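Local coordinates for protein peptidoglycan D,D-transpeptidase PbpA (Mycobacterium tuberculosis, PDB 3UN7) that probably cross-links the peptidoglycan of the cell wall as a penicillin-binding transpeptidase and takes part in regulating cell length, at residues A321-A324 and A325-N329. Sequence-based numbering, arbitrary orientation.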
loop_
_atom_site.group_PDB
_atom_site.type_symbol
_atom_site.label_atom_id
_atom_site.label_comp_id
_atom_site.label_asym_id
_atom_site.label_seq_id
_atom_site.Cartn_x
_atom_site.Cartn_y
_atom_site.Cartn_z
ATOM N N ALA A 321 3.481 -0.169 -3.145
ATOM C CA ALA A 321 4.207 -1.318 -2.547
ATOM C C ALA A 321 4.479 -2.387 -3.592
ATOM O O ALA A 321 5.548 -3.000 -3.587
ATOM C CB ALA A 321 3.434 -1.940 -1.359
ATOM N N GLU A 322 3.501 -2.594 -4.478
ATOM C CA GLU A 322 3.583 -3.595 -5.546
ATOM C C GLU A 322 4.699 -3.283 -6.570
ATOM O O GLU A 322 5.385 -4.196 -7.053
ATOM C CB GLU A 322 2.226 -3.702 -6.263
ATOM C CG GLU A 322 1.643 -5.123 -6.336
ATOM C CD GLU A 322 0.197 -5.160 -6.850
ATOM O OE1 GLU A 322 -0.645 -4.407 -6.304
ATOM O OE2 GLU A 322 -0.104 -5.941 -7.789
ATOM N N ILE A 323 4.863 -2.008 -6.917
ATOM C CA ILE A 323 5.993 -1.588 -7.785
ATOM C C ILE A 323 7.312 -1.988 -7.142
ATOM O O ILE A 323 8.168 -2.615 -7.782
ATOM C CB ILE A 323 5.965 -0.073 -8.080
ATOM C CG1 ILE A 323 4.782 0.262 -8.988
ATOM C CG2 ILE A 323 7.258 0.395 -8.762
ATOM C CD1 ILE A 323 4.379 1.725 -8.940
ATOM N N ALA A 324 7.463 -1.658 -5.859
ATOM C CA ALA A 324 8.663 -2.021 -5.112
ATOM C C ALA A 324 8.835 -3.560 -5.031
ATOM O O ALA A 324 9.943 -4.078 -5.210
ATOM C CB ALA A 324 8.637 -1.378 -3.706
ATOM N N ALA A 325 7.737 -4.279 -4.768
ATOM C CA ALA A 325 7.756 -5.756 -4.675
ATOM C C ALA A 325 8.130 -6.405 -6.017
ATOM O O ALA A 325 8.869 -7.378 -6.068
ATOM C CB ALA A 325 6.389 -6.270 -4.218
ATOM N N THR A 326 7.590 -5.858 -7.096
ATOM C CA THR A 326 7.912 -6.303 -8.457
ATOM C C THR A 326 9.411 -6.189 -8.786
ATOM O O THR A 326 10.024 -7.154 -9.245
ATOM C CB THR A 326 7.027 -5.545 -9.490
ATOM O OG1 THR A 326 5.653 -5.883 -9.238
ATOM C CG2 THR A 326 7.358 -5.930 -10.938
ATOM N N ILE A 327 9.991 -5.020 -8.544
ATOM C CA ILE A 327 11.429 -4.815 -8.712
ATOM C C ILE A 327 12.180 -5.811 -7.824
ATOM O O ILE A 327 13.053 -6.522 -8.304
ATOM C CB ILE A 327 11.818 -3.342 -8.436
ATOM C CG1 ILE A 327 11.169 -2.438 -9.495
ATOM C CG2 ILE A 327 13.335 -3.130 -8.496
ATOM C CD1 ILE A 327 11.009 -0.977 -9.063
ATOM N N ALA A 328 11.776 -5.899 -6.554
ATOM C CA ALA A 328 12.385 -6.808 -5.576
ATOM C C ALA A 328 12.407 -8.258 -6.053
ATOM O O ALA A 328 13.374 -8.995 -5.826
ATOM C CB ALA A 328 11.635 -6.702 -4.243
ATOM N N ASN A 329 11.330 -8.663 -6.714
ATOM C CA ASN A 329 11.194 -10.018 -7.244
ATOM C C ASN A 329 11.695 -10.171 -8.704
ATOM O O ASN A 329 11.141 -10.953 -9.483
ATOM C CB ASN A 329 9.721 -10.437 -7.129
ATOM C CG ASN A 329 9.510 -11.920 -7.322
ATOM O OD1 ASN A 329 10.215 -12.751 -6.740
ATOM N ND2 ASN A 329 8.512 -12.266 -8.127
#
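The peptide group of E322 takes T326 on both of its faces. The amide N of T326 reaches E322 O from one side of the carbonyl plane at 2.8 Å. T326 OG1 comes from the opposite face, 36° out of the plane and also 2.8 Å from E322 O. At A321, by contrast, A325 N meets the O in the carbonyl plane (2.8 Å). Two donors thus grip E322 O, the familiar threonine back-bond of a helix, in which the hydroxyl joins the backbone N on the carbonyl four residues earlier. A chi1 of -63° sets OG1 beside its own backbone N, which turns it back toward E322 O. The same hydroxyl is also hydrogen-bonded to T333 OG1, tying the helix to the strand that follows it. Regular backbone bonds continue on either side in sequence, the straightest between the segments being I327 N to I323 O (3.1 Å, N-H...O 174°). I323 and I327 lie side by side and point the same way, CG2 of I323 meeting CD1 of I327 at 4.0 Å. All of this belongs to the last turns of helix 317-328 in the transpeptidase domain, away from the annotated active site. The isoleucine side packs on helix 196-205, and I327 also on helix 364-379; A321 and A325 rest against strand 131-136 of the five-stranded antiparallel sheet.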